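Local coordinates for protein putative dihydrodipicolinate synthase (Thermus thermophilus, PDB 2PCQ) that is a putative dihydrodipicolinate synthase, a TIM-barrel protein of that family found as an assembly of four chains, at residues T8-E13 / Y254-Y259; G39-G44 / G236-L241; I2-P7 / D33-Y38; R22-A27 / L248-G253. One frame throughout, in Å; residues are numbered along the deposited sequence.

Contact 1 of 4, residues T8-E13 / Y254-Y259; sequences TPFDRE and YPRPPY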
loop_
_atom_site.group_PDB
_atom_site.type_symbol
_atom_site.label_atom_id
_atom_site.label_comp_id
_atom_site.label_asym_id
_atom_site.label_seq_id
_atom_site.Cartn_x
_atom_site.Cartn_y
_atom_site.Cartn_z
ATOM N N THR A 8 18.531 -2.059 23.769
ATOM C CA THR A 8 18.303 -2.278 25.190
ATOM C C THR A 8 18.453 -3.779 25.408
ATOM O O THR A 8 17.657 -4.572 24.905
ATOM C CB THR A 8 16.896 -1.829 25.614
ATOM O OG1 THR A 8 16.750 -0.428 25.349
ATOM C CG2 THR A 8 16.685 -2.081 27.104
ATOM N N PRO A 9 19.491 -4.187 26.151
ATOM C CA PRO A 9 19.784 -5.593 26.446
ATOM C C PRO A 9 18.782 -6.351 27.306
ATOM O O PRO A 9 18.299 -5.840 28.310
ATOM C CB PRO A 9 21.154 -5.530 27.129
ATOM C CG PRO A 9 21.743 -4.235 26.644
ATOM C CD PRO A 9 20.554 -3.316 26.681
ATOM N N PHE A 10 18.487 -7.578 26.882
ATOM C CA PHE A 10 17.609 -8.503 27.598
ATOM C C PHE A 10 18.416 -9.802 27.578
ATOM O O PHE A 10 19.186 -10.023 26.642
ATOM C CB PHE A 10 16.299 -8.763 26.835
ATOM C CG PHE A 10 15.394 -7.569 26.723
ATOM C CD1 PHE A 10 14.664 -7.123 27.821
ATOM C CD2 PHE A 10 15.269 -6.889 25.510
ATOM C CE1 PHE A 10 13.819 -6.015 27.716
ATOM C CE2 PHE A 10 14.432 -5.785 25.391
ATOM C CZ PHE A 10 13.704 -5.343 26.498
ATOM N N ASP A 11 18.275 -10.652 28.592
ATOM C CA ASP A 11 18.983 -11.926 28.546
ATOM C C ASP A 11 18.123 -12.800 27.637
ATOM O O ASP A 11 17.111 -12.330 27.117
ATOM C CB ASP A 11 19.125 -12.566 29.936
ATOM C CG ASP A 11 17.798 -12.728 30.658
ATOM O OD1 ASP A 11 16.773 -13.012 30.000
ATOM O OD2 ASP A 11 17.793 -12.586 31.899
ATOM N N ARG A 12 18.512 -14.056 27.440
ATOM C CA ARG A 12 17.753 -14.955 26.574
ATOM C C ARG A 12 16.304 -15.177 27.007
ATOM O O ARG A 12 15.444 -15.469 26.174
ATOM C CB ARG A 12 18.463 -16.307 26.456
ATOM C CG ARG A 12 19.640 -16.308 25.491
ATOM C CD ARG A 12 20.357 -17.649 25.499
ATOM N NE ARG A 12 21.472 -17.688 24.559
ATOM C CZ ARG A 12 21.337 -17.720 23.237
ATOM N NH1 ARG A 12 20.132 -17.718 22.686
ATOM N NH2 ARG A 12 22.411 -17.754 22.466
ATOM N N GLU A 13 16.034 -15.039 28.303
ATOM C CA GLU A 13 14.677 -15.232 28.813
ATOM C C GLU A 13 13.817 -13.972 28.695
ATOM O O GLU A 13 12.621 -13.999 28.984
ATOM C CB GLU A 13 14.713 -15.694 30.272
ATOM C CG GLU A 13 15.216 -17.119 30.473
ATOM C CD GLU A 13 16.663 -17.301 30.053
ATOM O OE1 GLU A 13 17.533 -16.564 30.567
ATOM O OE2 GLU A 13 16.932 -18.188 29.212
ATOM N N TYR A 254 19.903 -9.937 23.885
ATOM C CA TYR A 254 19.042 -10.520 22.858
ATOM C C TYR A 254 17.695 -9.822 22.745
ATOM O O TYR A 254 17.248 -9.156 23.679
ATOM C CB TYR A 254 18.790 -11.994 23.186
ATOM C CG TYR A 254 20.055 -12.783 23.403
ATOM C CD1 TYR A 254 20.610 -13.542 22.377
ATOM C CD2 TYR A 254 20.726 -12.733 24.625
ATOM C CE1 TYR A 254 21.804 -14.232 22.560
ATOM C CE2 TYR A 254 21.918 -13.413 24.820
ATOM C CZ TYR A 254 22.452 -14.159 23.786
ATOM O OH TYR A 254 23.637 -14.827 23.977
ATOM N N PRO A 255 17.030 -9.966 21.589
ATOM C CA PRO A 255 15.719 -9.338 21.401
ATOM C C PRO A 255 14.761 -10.004 22.388
ATOM O O PRO A 255 14.931 -11.178 22.722
ATOM C CB PRO A 255 15.375 -9.682 19.952
ATOM C CG PRO A 255 16.724 -9.788 19.298
ATOM C CD PRO A 255 17.515 -10.556 20.330
ATOM N N ARG A 256 13.758 -9.276 22.856
ATOM C CA ARG A 256 12.825 -9.863 23.809
ATOM C C ARG A 256 11.911 -10.867 23.108
ATOM O O ARG A 256 11.380 -10.580 22.036
ATOM C CB ARG A 256 11.997 -8.764 24.484
ATOM C CG ARG A 256 11.543 -9.140 25.882
ATOM C CD ARG A 256 10.956 -7.964 26.661
ATOM N NE ARG A 256 11.136 -8.192 28.092
ATOM C CZ ARG A 256 10.621 -7.448 29.066
ATOM N NH1 ARG A 256 9.863 -6.395 28.794
ATOM N NH2 ARG A 256 10.882 -7.761 30.329
ATOM N N PRO A 257 11.736 -12.070 23.693
ATOM C CA PRO A 257 10.870 -13.084 23.077
ATOM C C PRO A 257 9.516 -12.454 22.773
ATOM O O PRO A 257 9.063 -11.575 23.508
ATOM C CB PRO A 257 10.782 -14.162 24.155
ATOM C CG PRO A 257 12.134 -14.069 24.819
ATOM C CD PRO A 257 12.318 -12.570 24.951
ATOM N N PRO A 258 8.822 -12.937 21.730
ATOM C CA PRO A 258 9.134 -14.029 20.803
ATOM C C PRO A 258 10.130 -13.757 19.676
ATOM O O PRO A 258 10.286 -14.586 18.783
ATOM C CB PRO A 258 7.767 -14.383 20.253
ATOM C CG PRO A 258 7.179 -13.009 20.053
ATOM C CD PRO A 258 7.557 -12.282 21.339
ATOM N N TYR A 259 10.796 -12.613 19.692
ATOM C CA TYR A 259 11.744 -12.332 18.625
ATOM C C TYR A 259 12.978 -13.238 18.714
ATOM O O TYR A 259 13.416 -13.602 19.806
ATOM C CB TYR A 259 12.106 -10.845 18.628
ATOM C CG TYR A 259 10.933 -9.988 18.185
ATOM C CD1 TYR A 259 10.030 -9.458 19.111
ATOM C CD2 TYR A 259 10.692 -9.760 16.829
ATOM C CE1 TYR A 259 8.913 -8.724 18.693
ATOM C CE2 TYR A 259 9.582 -9.035 16.402
ATOM C CZ TYR A 259 8.701 -8.517 17.336
ATOM O OH TYR A 259 7.617 -7.787 16.905
#
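Phe10 and Tyr254 are joined by one backbone hydrogen bond: Tyr254 N gives its hydrogen to Phe10 O at 2.9 Å, with an N-H...O angle of 165°. It is the one hydrogen bond between 8-13 and 254-259; side-chain packing supplies the rest.

Two arginine-aromatic pairs make up most of that packing, each with one partner from either segment. Over one face of the Phe10 ring lies Arg256, its CD 3.9 Å from the ring centroid in a CH-pi contact displaced toward the rim. Its guanidinium plane is only 16° from the ring plane, and Arg256 NE comes to 3.5 Å from Phe10 CE1. The Arg256 chain, extended from CG to NE, crosses the ring, while its polar end is held by His46, Gly14 and Glu51. Tyr254 O meets the same ring at its edge, in plane. In the second pair the roles are exchanged: Arg12 CG sits 3.8 Å from the centroid of the Tyr254 ring, over its centre, and the guanidinium carries on over Tyr254 CE1 with the planes 35° apart. Tyr254 OH itself bonds to a glycerol.

Simple van der Waals contact is lighter: Pro257 CG rests 3.8 Å from Arg12 O.

Both segments are loops: 8-13 connects strand 2-6 to helix 18-28, and the loop holding 254-259 follows helix 216-247 and precedes helix 266-278. Lys242 of helix 216-247 bonds to both Thr8 O and Tyr254 O, Pro9 packs on helix 18-28, and Pro257 reaches Leu74 of the second subunit.

Contact 2 of 4, residues G39-G44 / G236-L241; sequences GSNGEG and GGVPLL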
loop_
_atom_site.group_PDB
_atom_site.type_symbol
_atom_site.label_atom_id
_atom_site.label_comp_id
_atom_site.label_asym_id
_atom_site.label_seq_id
_atom_site.Cartn_x
_atom_site.Cartn_y
_atom_site.Cartn_z
ATOM N N GLY A 39 15.465 4.442 21.132
ATOM C CA GLY A 39 15.153 4.856 19.775
ATOM C C GLY A 39 14.385 3.699 19.160
ATOM O O GLY A 39 14.054 2.754 19.872
ATOM N N SER A 40 14.103 3.742 17.859
ATOM C CA SER A 40 13.354 2.653 17.233
ATOM C C SER A 40 14.074 1.304 17.312
ATOM O O SER A 40 13.435 0.255 17.289
ATOM C CB SER A 40 13.016 2.990 15.771
ATOM O OG SER A 40 14.183 3.215 14.996
ATOM N N ASN A 41 15.399 1.324 17.411
ATOM C CA ASN A 41 16.168 0.085 17.525
ATOM C C ASN A 41 16.395 -0.284 18.994
ATOM O O ASN A 41 17.030 -1.296 19.297
ATOM C CB ASN A 41 17.526 0.231 16.825
ATOM C CG ASN A 41 17.450 -0.048 15.334
ATOM O OD1 ASN A 41 17.522 -1.202 14.899
ATOM N ND2 ASN A 41 17.296 1.010 14.540
ATOM N N GLY A 42 15.863 0.535 19.900
ATOM C CA GLY A 42 16.045 0.297 21.325
ATOM C C GLY A 42 14.985 -0.499 22.071
ATOM O O GLY A 42 15.076 -0.642 23.289
ATOM N N GLU A 43 13.987 -1.014 21.356
ATOM C CA GLU A 43 12.913 -1.808 21.952
ATOM C C GLU A 43 12.197 -1.142 23.122
ATOM O O GLU A 43 11.784 -1.807 24.073
ATOM C CB GLU A 43 13.443 -3.182 22.388
ATOM C CG GLU A 43 13.817 -4.080 21.213
ATOM C CD GLU A 43 14.335 -5.444 21.640
ATOM O OE1 GLU A 43 13.515 -6.313 22.006
ATOM O OE2 GLU A 43 15.567 -5.643 21.610
ATOM N N GLY A 44 12.038 0.174 23.043
ATOM C CA GLY A 44 11.348 0.882 24.101
ATOM C C GLY A 44 9.931 0.365 24.293
ATOM O O GLY A 44 9.471 0.234 25.424
ATOM N N GLY A 236 17.926 -6.677 8.509
ATOM C CA GLY A 236 17.998 -7.538 9.675
ATOM C C GLY A 236 17.366 -6.982 10.941
ATOM O O GLY A 236 17.070 -7.730 11.868
ATOM N N GLY A 237 17.174 -5.669 10.994
ATOM C CA GLY A 237 16.562 -5.060 12.165
ATOM C C GLY A 237 17.274 -5.292 13.488
ATOM O O GLY A 237 18.486 -5.497 13.529
ATOM N N VAL A 238 16.511 -5.266 14.577
ATOM C CA VAL A 238 17.072 -5.442 15.912
ATOM C C VAL A 238 17.821 -6.756 16.143
ATOM O O VAL A 238 18.891 -6.757 16.751
ATOM C CB VAL A 238 15.980 -5.274 16.997
ATOM C CG1 VAL A 238 16.552 -5.587 18.379
ATOM C CG2 VAL A 238 15.462 -3.843 16.978
ATOM N N PRO A 239 17.273 -7.892 15.675
ATOM C CA PRO A 239 17.994 -9.151 15.894
ATOM C C PRO A 239 19.397 -9.134 15.281
ATOM O O PRO A 239 20.349 -9.621 15.889
ATOM C CB PRO A 239 17.089 -10.190 15.234
ATOM C CG PRO A 239 15.719 -9.608 15.431
ATOM C CD PRO A 239 15.942 -8.145 15.093
ATOM N N LEU A 240 19.526 -8.577 14.080
ATOM C CA LEU A 240 20.831 -8.521 13.425
ATOM C C LEU A 240 21.763 -7.556 14.145
ATOM O O LEU A 240 22.948 -7.839 14.309
ATOM C CB LEU A 240 20.690 -8.109 11.953
ATOM C CG LEU A 240 21.997 -8.074 11.146
ATOM C CD1 LEU A 240 22.696 -9.426 11.246
ATOM C CD2 LEU A 240 21.709 -7.725 9.685
ATOM N N LEU A 241 21.224 -6.421 14.580
ATOM C CA LEU A 241 22.018 -5.424 15.292
ATOM C C LEU A 241 22.609 -6.000 16.575
ATOM O O LEU A 241 23.802 -5.854 16.840
ATOM C CB LEU A 241 21.155 -4.203 15.637
ATOM C CG LEU A 241 21.826 -3.140 16.515
ATOM C CD1 LEU A 241 23.077 -2.623 15.816
ATOM C CD2 LEU A 241 20.848 -2.004 16.798
HETATM O O HOH W 1 19.179 -2.478 12.848
#
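Val238 meets the loop 39-44 with both methyls, each on a different residue. Its CG1, anti to the backbone N (chi1 175°), lies 3.4 Å from Glu43 OE2, whereas CG2 is 3.8 Å from Asn41 O and also close to the side-chain oxygen of Asn41. The side chains of Asn41 and Val238 run past each other in opposite directions. Leu241, one turn further along the helix, adds CD2 at 3.9 Å from Asn41 OD1, so that this amide oxygen borders two apolar side chains.

Water supplies the polar part of the first shell. One molecule lies 2.9 Å from Asn41 OD1 and can donate to it, with Gly237 O, 3.2 Å from the water, a weak and possibly competing acceptor.

In the next shell, a type I turn from Gly39 to Gly42, closed by Gly42 N to Gly39 O at 2.9 Å, presents Asn41. The extended Glu43 chain carries its carboxylate to Val238, and three groups hold it there: Lys242 by a salt bridge to OE2, His46 and the backbone N of Arg256 by hydrogen bonds to OE1. Tyr100 of the second subunit packs on Val238 and bonds through its hydroxyl to Ser40 O.

The helix is kinked at 238 and 239, and Gly237 has a positive phi of 58°. Here a loop following barrel strand 36-37 meets the long helix 216-247, an arrangement belonging to the C-terminal ends of the strands in a TIM barrel.

Contact 3 of 4, residues I2-P7 / D33-Y38; sequences ILPPIP and DGLLVY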
loop_
_atom_site.group_PDB
_atom_site.type_symbol
_atom_site.label_atom_id
_atom_site.label_comp_id
_atom_site.label_asym_id
_atom_site.label_seq_id
_atom_site.Cartn_x
_atom_site.Cartn_y
_atom_site.Cartn_z
ATOM N N ILE A 2 26.763 12.506 14.797
ATOM C CA ILE A 2 26.530 11.085 14.593
ATOM C C ILE A 2 26.141 10.501 15.942
ATOM O O ILE A 2 26.919 10.564 16.898
ATOM C CB ILE A 2 27.812 10.355 14.104
ATOM C CG1 ILE A 2 28.269 10.912 12.746
ATOM C CG2 ILE A 2 27.554 8.850 14.022
ATOM C CD1 ILE A 2 27.232 10.727 11.634
ATOM N N LEU A 3 24.930 9.962 16.020
ATOM C CA LEU A 3 24.450 9.356 17.255
ATOM C C LEU A 3 23.893 7.974 16.974
ATOM O O LEU A 3 23.207 7.760 15.982
ATOM C CB LEU A 3 23.341 10.193 17.903
ATOM C CG LEU A 3 23.678 11.591 18.414
ATOM C CD1 LEU A 3 23.674 12.588 17.262
ATOM C CD2 LEU A 3 22.655 11.989 19.461
ATOM N N PRO A 4 24.200 7.003 17.840
ATOM C CA PRO A 4 23.659 5.676 17.575
ATOM C C PRO A 4 22.447 5.375 18.453
ATOM O O PRO A 4 22.371 5.824 19.596
ATOM C CB PRO A 4 24.826 4.768 17.919
ATOM C CG PRO A 4 25.364 5.440 19.162
ATOM C CD PRO A 4 25.338 6.925 18.780
ATOM N N PRO A 5 21.464 4.645 17.908
ATOM C CA PRO A 5 20.284 4.296 18.701
ATOM C C PRO A 5 20.703 2.996 19.394
ATOM O O PRO A 5 20.591 1.912 18.818
ATOM C CB PRO A 5 19.208 4.077 17.638
ATOM C CG PRO A 5 19.989 3.522 16.486
ATOM C CD PRO A 5 21.228 4.406 16.472
ATOM N N ILE A 6 21.213 3.099 20.617
ATOM C CA ILE A 6 21.669 1.902 21.308
ATOM C C ILE A 6 20.550 0.934 21.669
ATOM O O ILE A 6 19.467 1.334 22.096
ATOM C CB ILE A 6 22.469 2.237 22.594
ATOM C CG1 ILE A 6 21.568 2.899 23.636
ATOM C CG2 ILE A 6 23.644 3.147 22.250
ATOM C CD1 ILE A 6 22.228 3.028 24.996
ATOM N N PRO A 7 20.797 -0.368 21.480
ATOM C CA PRO A 7 19.774 -1.357 21.810
ATOM C C PRO A 7 19.647 -1.494 23.319
ATOM O O PRO A 7 20.530 -1.064 24.062
ATOM C CB PRO A 7 20.297 -2.629 21.146
ATOM C CG PRO A 7 21.777 -2.463 21.228
ATOM C CD PRO A 7 21.970 -1.007 20.855
ATOM N N ASP A 33 28.960 11.416 19.105
ATOM C CA ASP A 33 28.631 12.736 19.642
ATOM C C ASP A 33 27.621 12.678 20.783
ATOM O O ASP A 33 27.531 13.601 21.592
ATOM C CB ASP A 33 28.085 13.628 18.527
ATOM C CG ASP A 33 29.137 13.971 17.493
ATOM O OD1 ASP A 33 30.049 14.757 17.820
ATOM O OD2 ASP A 33 29.059 13.446 16.362
ATOM N N GLY A 34 26.858 11.592 20.834
ATOM C CA GLY A 34 25.860 11.431 21.871
ATOM C C GLY A 34 25.096 10.146 21.638
ATOM O O GLY A 34 25.309 9.468 20.635
ATOM N N LEU A 35 24.200 9.810 22.556
ATOM C CA LEU A 35 23.425 8.586 22.428
ATOM C C LEU A 35 21.933 8.847 22.334
ATOM O O LEU A 35 21.431 9.854 22.840
ATOM C CB LEU A 35 23.658 7.678 23.640
ATOM C CG LEU A 35 25.069 7.243 24.035
ATOM C CD1 LEU A 35 24.985 6.480 25.353
ATOM C CD2 LEU A 35 25.688 6.374 22.945
ATOM N N LEU A 36 21.233 7.929 21.675
ATOM C CA LEU A 36 19.780 7.991 21.591
ATOM C C LEU A 36 19.322 6.761 22.359
ATOM O O LEU A 36 19.561 5.630 21.925
ATOM C CB LEU A 36 19.274 7.905 20.145
ATOM C CG LEU A 36 17.796 7.484 20.032
ATOM C CD1 LEU A 36 16.906 8.404 20.866
ATOM C CD2 LEU A 36 17.359 7.503 18.574
ATOM N N VAL A 37 18.697 6.981 23.510
ATOM C CA VAL A 37 18.196 5.885 24.336
ATOM C C VAL A 37 16.725 5.642 23.981
ATOM O O VAL A 37 15.951 6.583 23.849
ATOM C CB VAL A 37 18.303 6.224 25.846
ATOM C CG1 VAL A 37 17.821 5.047 26.681
ATOM C CG2 VAL A 37 19.741 6.566 26.202
ATOM N N TYR A 38 16.358 4.376 23.816
ATOM C CA TYR A 38 14.991 3.997 23.468
ATOM C C TYR A 38 14.557 4.524 22.101
ATOM O O TYR A 38 13.431 5.004 21.935
ATOM C CB TYR A 38 13.994 4.465 24.542
ATOM C CG TYR A 38 14.213 3.864 25.920
ATOM C CD1 TYR A 38 14.785 2.599 26.071
ATOM C CD2 TYR A 38 13.825 4.551 27.071
ATOM C CE1 TYR A 38 14.966 2.032 27.335
ATOM C CE2 TYR A 38 13.997 3.988 28.346
ATOM C CZ TYR A 38 14.568 2.733 28.467
ATOM O OH TYR A 38 14.732 2.166 29.709
HETATM O O HOH W 2 18.097 3.464 21.138
HETATM O O HOH W 3 17.863 1.882 24.188
#
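Segments 2-7 and 33-38 run parallel, their end-to-end directions 28° apart, with Pro5 bridged to Leu36 at a CA-CA separation of 4.7 Å. They hold the first two strands of the TIM barrel, linked through helix 18-28 as a beta-alpha-beta unit. Leu36 N bonds to Pro4 O at 3.2 Å, and Leu36 O receives a weak, bent bond from Ile6 N. Three prolines in the first segment limit the backbone donors it can offer, and CA-H...O contacts run beside the regular bonds: Pro5 CA stands 3.6 Å from Leu36 O.

The side chains of Pro5 and Leu36 share a face of the sheet and touch through Pro5 CB and Leu36 CD2; Ile193 and Leu66, from the strands flanking the pair, also border Leu36. Leu35 CD2 is met by both Pro4 CG and Ile6 CG2, each 3.9 Å away. Ile6 CG1 lies between the backbone N and carbonyl carbon (chi1 66°), with CG2 anti to the carbonyl carbon and against Leu35. Helix 18-28 covers this group through Phe21 and Ala25.

Where the strands part, two waters take over: one donates to Ile6 O and Leu36 O, the other donates to Ile6 O and accepts from Tyr38 N. At the opposite end Asp33 grips Ile2 twice. Asp33 N bonds to Ile2 O, and Ile2 N reaches Asp33 OD2 at 2.9 Å on the anti side, 21° out of the carboxylate plane, an oxygen that also pairs with Arg205.

Contact 4 of 4, residues R22-A27 / L248-G253; sequences RELAQA and LGLPAG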
loop_
_atom_site.group_PDB
_atom_site.type_symbol
_atom_site.label_atom_id
_atom_site.label_comp_id
_atom_site.label_asym_id
_atom_site.label_seq_id
_atom_site.Cartn_x
_atom_site.Cartn_y
_atom_site.Cartn_z
ATOM N N ARG A 22 24.086 -0.417 30.879
ATOM C CA ARG A 22 25.048 0.599 31.292
ATOM C C ARG A 22 26.423 0.383 30.658
ATOM O O ARG A 22 27.059 1.331 30.196
ATOM C CB ARG A 22 25.165 0.604 32.821
ATOM C CG ARG A 22 26.143 1.618 33.374
ATOM C CD ARG A 22 26.077 1.695 34.899
ATOM N NE ARG A 22 26.179 0.385 35.536
ATOM C CZ ARG A 22 25.156 -0.270 36.080
ATOM N NH1 ARG A 22 23.941 0.264 36.071
ATOM N NH2 ARG A 22 25.346 -1.459 36.636
ATOM N N GLU A 23 26.876 -0.865 30.623
ATOM C CA GLU A 23 28.176 -1.176 30.044
ATOM C C GLU A 23 28.191 -0.895 28.547
ATOM O O GLU A 23 29.175 -0.390 28.008
ATOM C CB GLU A 23 28.530 -2.645 30.285
ATOM C CG GLU A 23 29.955 -3.000 29.898
ATOM C CD GLU A 23 30.250 -4.479 30.044
ATOM O OE1 GLU A 23 29.868 -5.062 31.081
ATOM O OE2 GLU A 23 30.873 -5.056 29.124
ATOM N N LEU A 24 27.096 -1.233 27.875
ATOM C CA LEU A 24 26.990 -1.016 26.439
ATOM C C LEU A 24 27.072 0.469 26.115
ATOM O O LEU A 24 27.789 0.877 25.204
ATOM C CB LEU A 24 25.665 -1.578 25.921
ATOM C CG LEU A 24 25.417 -1.469 24.419
ATOM C CD1 LEU A 24 26.444 -2.308 23.674
ATOM C CD2 LEU A 24 24.004 -1.937 24.102
ATOM N N ALA A 25 26.332 1.279 26.867
ATOM C CA ALA A 25 26.322 2.719 26.646
ATOM C C ALA A 25 27.712 3.319 26.838
ATOM O O ALA A 25 28.135 4.180 26.066
ATOM C CB ALA A 25 25.323 3.385 27.595
ATOM N N GLN A 26 28.421 2.856 27.864
ATOM C CA GLN A 26 29.762 3.359 28.167
ATOM C C GLN A 26 30.794 2.958 27.118
ATOM O O GLN A 26 31.782 3.659 26.912
ATOM C CB GLN A 26 30.214 2.858 29.543
ATOM C CG GLN A 26 29.285 3.265 30.680
ATOM C CD GLN A 26 29.709 2.692 32.027
ATOM O OE1 GLN A 26 29.993 1.498 32.149
ATOM N NE2 GLN A 26 29.741 3.542 33.047
ATOM N N ALA A 27 30.559 1.832 26.452
ATOM C CA ALA A 27 31.479 1.344 25.431
ATOM C C ALA A 27 31.304 2.050 24.092
ATOM O O ALA A 27 32.218 2.067 23.272
ATOM C CB ALA A 27 31.301 -0.152 25.246
ATOM N N LEU A 248 30.926 -8.745 18.284
ATOM C CA LEU A 248 32.056 -7.852 18.506
ATOM C C LEU A 248 32.440 -7.798 19.983
ATOM O O LEU A 248 33.312 -7.027 20.375
ATOM C CB LEU A 248 31.723 -6.441 18.012
ATOM C CG LEU A 248 31.470 -6.298 16.510
ATOM C CD1 LEU A 248 31.026 -4.880 16.205
ATOM C CD2 LEU A 248 32.741 -6.646 15.740
ATOM N N GLY A 249 31.777 -8.607 20.800
ATOM C CA GLY A 249 32.094 -8.640 22.217
ATOM C C GLY A 249 31.364 -7.670 23.130
ATOM O O GLY A 249 31.663 -7.624 24.319
ATOM N N LEU A 250 30.423 -6.890 22.603
ATOM C CA LEU A 250 29.686 -5.951 23.450
ATOM C C LEU A 250 28.431 -6.616 24.021
ATOM O O LEU A 250 27.820 -7.467 23.373
ATOM C CB LEU A 250 29.318 -4.688 22.662
ATOM C CG LEU A 250 30.497 -3.785 22.281
ATOM C CD1 LEU A 250 29.993 -2.536 21.581
ATOM C CD2 LEU A 250 31.269 -3.397 23.528
ATOM N N PRO A 251 28.032 -6.236 25.248
ATOM C CA PRO A 251 26.854 -6.795 25.922
ATOM C C PRO A 251 25.491 -6.285 25.433
ATOM O O PRO A 251 24.710 -5.745 26.217
ATOM C CB PRO A 251 27.110 -6.437 27.385
ATOM C CG PRO A 251 27.723 -5.082 27.269
ATOM C CD PRO A 251 28.719 -5.265 26.123
ATOM N N ALA A 252 25.201 -6.477 24.149
ATOM C CA ALA A 252 23.937 -6.025 23.573
ATOM C C ALA A 252 22.749 -6.898 23.965
ATOM O O ALA A 252 21.598 -6.480 23.851
ATOM C CB ALA A 252 24.052 -5.964 22.057
ATOM N N GLY A 253 23.020 -8.114 24.425
ATOM C CA GLY A 253 21.933 -8.991 24.811
ATOM C C GLY A 253 21.143 -9.530 23.625
ATOM O O GLY A 253 21.638 -9.559 22.495
#
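Leu24 and Leu250 cross at about a right angle, Leu24 CD1 lying 3.9 Å from Leu250 CB and close to Leu250 CD1. Leu24 CG is anti to its backbone N (chi1 -178°), and from there the two methyls divide the work: CD1 goes to Leu250, while CD2 approaches the backbone of Ala252, 4.1 Å from its CA. One turn on, Ala27 takes the other branch of Leu250, with Ala27 CB 3.7 Å from Leu250 CD2. Leu250 thus straddles Leu24 and Ala27, three residues apart on the helix.

The second crossing, again near a right angle, sets Glu23 against Pro251. The acid's chain is extended beyond CG and runs across the CG end of the proline ring so that CB, CG, CD and OE2 all lie within about 4 Å of Pro251 CG; the shortest of these approaches is Glu23 OE2 to Pro251 CG at 3.7 Å. Pro251 CG also comes 3.9 Å from Leu24 N.

The loop's own backbone sets these groups in place. Gly249, with phi 89°, ends helix 216-247 in a Schellman motif, and Pro251 centres an inverse gamma turn whose Ala252 N to Leu250 O bond is weak. Leu245 of helix 216-247 touches both Leu250 and Ala252, so the loop is packed between that helix and helix 18-28.

Between the two segments there are no hydrogen bonds and no salt bridges. The contact is therefore van der Waals packing, mostly apolar, with the methylenes of Glu23 and one carboxylate oxygen lying against the Pro251 ring at the exposed margin.

How the contacts relate
Contact 3 belongs to the barrel wall, its centre about 6 Å from that of the chain, and pairs strand 2-6 with strand 36-37. The other three join the early part of the chain to helix 216-247 or the loop after it. Along the chain, contact 2 is nested within the loop closed by contact 4, itself nested within that of contact 1; contact 3 crosses contacts 1 and 4 and precedes contact 2. Contact centres lie about 11 to 19 Å apart, and every pair touches except contacts 2 and 4. Contacts 1 and 2 both also meet the second subunit. Contacts 1, 2 and 4 thus pack helix 216-247 and the loop after it against the first beta-alpha-beta unit and the loop that follows it.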